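Local coordinates for protein Amy13K (Eubacterium rectale DSM 17629, PDB 6B3P) that binds starch-derived maltooligosaccharides through two family 26 carbohydrate-binding modules of a surface-anchored alpha-amylase, which probably hold the enzyme against its substrate, at residues Y7-T10 with D14-A17; T187-T192 with T198-T203. All coordinates share one frame; numbering follows the deposited sequence.

Contact 1 of 2, residues Y7-T10 with D14-A17; sequences YKST and DVAA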
loop_
_atom_site.group_PDB
_atom_site.type_symbol
_atom_site.label_atom_id
_atom_site.label_comp_id
_atom_site.label_asym_id
_atom_site.label_seq_id
_atom_site.Cartn_x
_atom_site.Cartn_y
_atom_site.Cartn_z
ATOM N N TYR A 7 3.513 -5.513 12.493
ATOM C CA TYR A 7 3.628 -6.161 13.793
ATOM C C TYR A 7 4.297 -7.523 13.645
ATOM O O TYR A 7 3.815 -8.391 12.915
ATOM C CB TYR A 7 2.239 -6.291 14.430
ATOM C CG TYR A 7 2.169 -7.131 15.687
ATOM C CD1 TYR A 7 3.145 -7.039 16.675
ATOM C CD2 TYR A 7 1.103 -7.998 15.895
ATOM C CE1 TYR A 7 3.067 -7.805 17.827
ATOM C CE2 TYR A 7 1.016 -8.763 17.038
ATOM C CZ TYR A 7 1.998 -8.664 18.002
ATOM O OH TYR A 7 1.903 -9.432 19.134
ATOM N N LYS A 8 5.429 -7.689 14.322
ATOM C CA LYS A 8 6.100 -8.978 14.390
ATOM C C LYS A 8 5.395 -9.785 15.468
ATOM O O LYS A 8 5.673 -9.622 16.656
ATOM C CB LYS A 8 7.588 -8.806 14.702
ATOM C CG LYS A 8 8.429 -10.059 14.515
ATOM C CD LYS A 8 9.856 -9.797 14.957
ATOM C CE LYS A 8 10.826 -10.820 14.405
ATOM N NZ LYS A 8 12.226 -10.351 14.590
ATOM N N SER A 9 4.466 -10.638 15.047
ATOM C CA SER A 9 3.508 -11.230 15.974
ATOM C C SER A 9 4.158 -12.045 17.080
ATOM O O SER A 9 5.071 -12.836 16.844
ATOM C CB SER A 9 2.509 -12.114 15.233
ATOM O OG SER A 9 1.576 -12.656 16.153
ATOM N N THR A 10 3.666 -11.816 18.292
ATOM C CA THR A 10 3.973 -12.636 19.448
ATOM C C THR A 10 2.688 -13.294 19.948
ATOM O O THR A 10 2.649 -13.836 21.054
ATOM C CB THR A 10 4.599 -11.801 20.577
ATOM O OG1 THR A 10 3.741 -10.692 20.876
ATOM C CG2 THR A 10 5.968 -11.278 20.167
ATOM N N ASP A 14 -2.914 -15.173 13.625
ATOM C CA ASP A 14 -4.190 -14.479 13.460
ATOM C C ASP A 14 -4.248 -13.299 14.421
ATOM O O ASP A 14 -4.576 -13.456 15.599
ATOM C CB ASP A 14 -5.372 -15.428 13.695
ATOM C CG ASP A 14 -6.709 -14.777 13.392
ATOM O OD1 ASP A 14 -6.723 -13.776 12.647
ATOM O OD2 ASP A 14 -7.743 -15.269 13.889
ATOM N N VAL A 15 -3.919 -12.118 13.905
ATOM C CA VAL A 15 -3.819 -10.919 14.720
ATOM C C VAL A 15 -4.528 -9.742 14.064
ATOM O O VAL A 15 -4.747 -9.728 12.852
ATOM C CB VAL A 15 -2.347 -10.542 14.976
ATOM C CG1 VAL A 15 -1.702 -11.550 15.916
ATOM C CG2 VAL A 15 -1.581 -10.453 13.661
ATOM N N ALA A 16 -4.876 -8.753 14.880
ATOM C CA ALA A 16 -5.594 -7.578 14.410
ATOM C C ALA A 16 -5.143 -6.339 15.171
ATOM O O ALA A 16 -4.545 -6.437 16.246
ATOM C CB ALA A 16 -7.098 -7.779 14.558
ATOM N N ALA A 17 -5.428 -5.177 14.594
ATOM C CA ALA A 17 -5.125 -3.894 15.215
ATOM C C ALA A 17 -6.422 -3.162 15.537
ATOM O O ALA A 17 -7.216 -2.870 14.639
ATOM C CB ALA A 17 -4.243 -3.050 14.301
#
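In the first CBM26 module of the protein, a beta-sandwich type of starch-binding domain, the connection from strand 2-8 to strand 16-20 brings Val-15 against Tyr-7 and Ser-9. One methyl does the touching. Val-15 CG1, anti to its carbonyl carbon (chi1 -70°), lies 4.1 Å from Tyr-7 CE2, at the ring edge and near the ring plane, and 3.5 Å from Ser-9 OG. The valine and tyrosine side chains cross at about a right angle. Tyr-7 swings CG away from its own nitrogen (chi1 171°), which lays the ring alongside Ser-9, whose CA rests 3.6 Å above one face, offset toward the rim. At the far end of the ring, Tyr-7 OH is hydrogen-bonded to Thr-10 OG1 at 2.8 Å. Ser-9 OG is also tied into the turn through Leu-11 N and Gly-12 O, while Tyr-45 of strand 44-50 touches both Ser-9 and Val-15. The contact is small, 102 Å² in all, and is made by van der Waals packing of one methyl on a ring edge and a hydroxyl; the polar bonds run along the turn and fix the tyrosine and serine against which that methyl packs.

Contact 2 of 2, residues T187-T192 with T198-T203; sequences TELWVT and TTVYKT
The Trp-190 indole has Glu-188 CG over one face, 3.7 Å above the plane and offset toward the rim, while the carbonyl oxygens of Tyr-201 and Lys-202 lie at its edge in the ring plane; Lys-202 O is 3.6 Å from Trp-190 CZ3. Outside the pair, Trp-208 meets the indole edge-to-face and His-106 packs against it with planes inclined by about 35°. The Tyr-201 ring receives Thr-192 OG1 at its edge, 3.7 Å from Tyr-201 CE2, the two side chains crossing at about a right angle. Thr-192 OG1 sits between its backbone N and carbonyl carbon (chi1 61°), a position from which it binds two waters: one, at the Tyr-201 ring edge and in its plane, reaches Tyr-201 OH, the other Thr-199 OG1. On the face carrying Val-191 and Val-200, Leu-189 CD2 runs beside Lys-202 CG at 3.9 Å, both chains pointing the same way, and Val-191 CG1 meets Thr-198 CG2 at 3.8 Å. Along the backbones, Trp-190 and Tyr-201 exchange two bonds, the nearly straight one from Tyr-201 N to Trp-190 O being 2.7 Å (178° at the hydrogen), and Thr-192 and Thr-199 exchange two more. Beyond the Trp-190/Tyr-201 pair, away from the hairpin turn, a water donates to both Glu-188 O and Lys-202 O. The whole is an antiparallel beta hairpin, Val-191 and Val-200 forming its non-hydrogen-bonded pair; with strand 188-192 beside strand 101-108 and strand 199-201 outermost, it forms one edge of a four-stranded sheet, consistent with the second CBM26 module's beta-sandwich.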
loop_
_atom_site.group_PDB
_atom_site.type_symbol
_atom_site.label_atom_id
_atom_site.label_comp_id
_atom_site.label_asym_id
_atom_site.label_seq_id
_atom_site.Cartn_x
_atom_site.Cartn_y
_atom_site.Cartn_z
ATOM N N THR A 187 3.027 0.451 -0.238
ATOM C CA THR A 187 2.003 1.302 -0.830
ATOM C C THR A 187 1.319 0.586 -1.990
ATOM O O THR A 187 1.981 -0.017 -2.834
ATOM C CB THR A 187 2.600 2.632 -1.331
ATOM O OG1 THR A 187 3.228 3.316 -0.242
ATOM C CG2 THR A 187 1.523 3.532 -1.940
ATOM N N GLU A 188 -0.008 0.662 -2.026
ATOM C CA GLU A 188 -0.790 0.006 -3.066
ATOM C C GLU A 188 -1.803 0.972 -3.678
ATOM O O GLU A 188 -2.489 1.701 -2.960
ATOM C CB GLU A 188 -1.505 -1.222 -2.499
ATOM C CG GLU A 188 -2.161 -2.100 -3.556
ATOM C CD GLU A 188 -2.744 -3.373 -2.976
ATOM O OE1 GLU A 188 -2.985 -3.417 -1.752
ATOM O OE2 GLU A 188 -2.959 -4.333 -3.746
ATOM N N LEU A 189 -1.890 0.968 -5.006
ATOM C CA LEU A 189 -2.797 1.857 -5.730
ATOM C C LEU A 189 -3.566 1.116 -6.822
ATOM O O LEU A 189 -3.113 0.088 -7.324
ATOM C CB LEU A 189 -2.018 3.015 -6.355
ATOM C CG LEU A 189 -1.243 3.916 -5.394
ATOM C CD1 LEU A 189 -0.299 4.818 -6.171
ATOM C CD2 LEU A 189 -2.197 4.742 -4.548
ATOM N N TRP A 190 -4.733 1.650 -7.175
ATOM C CA TRP A 190 -5.546 1.128 -8.269
ATOM C C TRP A 190 -5.836 2.248 -9.263
ATOM O O TRP A 190 -6.228 3.346 -8.866
ATOM C CB TRP A 190 -6.854 0.538 -7.743
ATOM C CG TRP A 190 -6.676 -0.686 -6.905
ATOM C CD1 TRP A 190 -6.779 -1.983 -7.318
ATOM C CD2 TRP A 190 -6.367 -0.734 -5.507
ATOM N NE1 TRP A 190 -6.552 -2.835 -6.264
ATOM C CE2 TRP A 190 -6.298 -2.093 -5.141
ATOM C CE3 TRP A 190 -6.142 0.241 -4.531
ATOM C CZ2 TRP A 190 -6.011 -2.502 -3.840
ATOM C CZ3 TRP A 190 -5.859 -0.168 -3.238
ATOM C CH2 TRP A 190 -5.797 -1.526 -2.906
ATOM N N VAL A 191 -5.649 1.969 -10.550
ATOM C CA VAL A 191 -5.836 2.981 -11.587
ATOM C C VAL A 191 -6.808 2.507 -12.665
ATOM O O VAL A 191 -6.761 1.357 -13.101
ATOM C CB VAL A 191 -4.495 3.361 -12.248
ATOM C CG1 VAL A 191 -4.683 4.520 -13.226
ATOM C CG2 VAL A 191 -3.464 3.725 -11.186
ATOM N N THR A 192 -7.695 3.410 -13.078
ATOM C CA THR A 192 -8.628 3.149 -14.169
ATOM C C THR A 192 -8.669 4.321 -15.140
ATOM O O THR A 192 -8.364 5.455 -14.772
ATOM C CB THR A 192 -10.056 2.897 -13.650
ATOM O OG1 THR A 192 -10.527 4.060 -12.957
ATOM C CG2 THR A 192 -10.087 1.701 -12.712
ATOM N N THR A 198 -8.412 9.527 -16.285
ATOM C CA THR A 198 -7.635 8.672 -15.392
ATOM C C THR A 198 -7.990 8.933 -13.930
ATOM O O THR A 198 -7.955 10.075 -13.469
ATOM C CB THR A 198 -6.120 8.882 -15.594
ATOM O OG1 THR A 198 -5.777 8.620 -16.961
ATOM C CG2 THR A 198 -5.311 7.956 -14.688
ATOM N N THR A 199 -8.328 7.864 -13.213
ATOM C CA THR A 199 -8.672 7.943 -11.796
ATOM C C THR A 199 -7.768 7.030 -10.968
ATOM O O THR A 199 -7.576 5.863 -11.310
ATOM C CB THR A 199 -10.142 7.554 -11.549
ATOM O OG1 THR A 199 -10.987 8.229 -12.488
ATOM C CG2 THR A 199 -10.562 7.921 -10.134
ATOM N N VAL A 200 -7.223 7.571 -9.880
ATOM C CA VAL A 200 -6.339 6.821 -8.990
ATOM C C VAL A 200 -7.004 6.586 -7.634
ATOM O O VAL A 200 -7.383 7.538 -6.949
ATOM C CB VAL A 200 -4.998 7.555 -8.771
ATOM C CG1 VAL A 200 -4.070 6.726 -7.888
ATOM C CG2 VAL A 200 -4.330 7.857 -10.105
ATOM N N TYR A 201 -7.135 5.316 -7.258
ATOM C CA TYR A 201 -7.739 4.937 -5.984
ATOM C C TYR A 201 -6.690 4.463 -4.978
ATOM O O TYR A 201 -5.776 3.712 -5.325
ATOM C CB TYR A 201 -8.780 3.838 -6.196
ATOM C CG TYR A 201 -9.912 4.230 -7.111
ATOM C CD1 TYR A 201 -10.966 5.003 -6.644
ATOM C CD2 TYR A 201 -9.934 3.821 -8.437
ATOM C CE1 TYR A 201 -12.007 5.365 -7.474
ATOM C CE2 TYR A 201 -10.973 4.176 -9.277
ATOM C CZ TYR A 201 -12.007 4.949 -8.790
ATOM O OH TYR A 201 -13.043 5.306 -9.620
ATOM N N LYS A 202 -6.841 4.899 -3.731
ATOM C CA LYS A 202 -5.950 4.496 -2.647
ATOM C C LYS A 202 -6.529 3.327 -1.855
ATOM O O LYS A 202 -5.823 2.688 -1.077
ATOM C CB LYS A 202 -5.676 5.688 -1.730
ATOM C CG LYS A 202 -4.686 6.680 -2.329
ATOM C CD LYS A 202 -4.717 8.036 -1.643
ATOM C CE LYS A 202 -4.078 7.986 -0.271
ATOM N NZ LYS A 202 -3.659 9.340 0.184
ATOM N N THR A 203 -7.816 3.060 -2.059
ATOM C CA THR A 203 -8.439 1.823 -1.595
ATOM C C THR A 203 -9.111 1.169 -2.796
ATOM O O THR A 203 -9.533 1.860 -3.720
ATOM C CB THR A 203 -9.471 2.065 -0.473
ATOM O OG1 THR A 203 -10.466 2.992 -0.920
ATOM C CG2 THR A 203 -8.792 2.615 0.777
HETATM O O HOH W 1 -2.897 3.366 -0.885
HETATM O O HOH W 2 -13.167 4.142 -11.943
HETATM O O HOH W 3 -11.282 6.330 -14.624
#

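From the N terminus, the chain runs along strand 2-8 and turns through three intervening residues, so that contact 1 closes a short loop before strand 16-20. These two strands are not adjacent: strands 33-37 and 44-50 lie between them in the strand order. The rest of the first module and most of the second follow before contact 2 closes the five-residue connection between strands 188-192 and 199-201. The contacts are thus in series, neither nesting nor crossing, with centres about 27 Å apart on opposite sides of the chain's centre. A salt bridge from Lys-202 to Asp-2 joins the late hairpin to strand 2-8, and so to the first module.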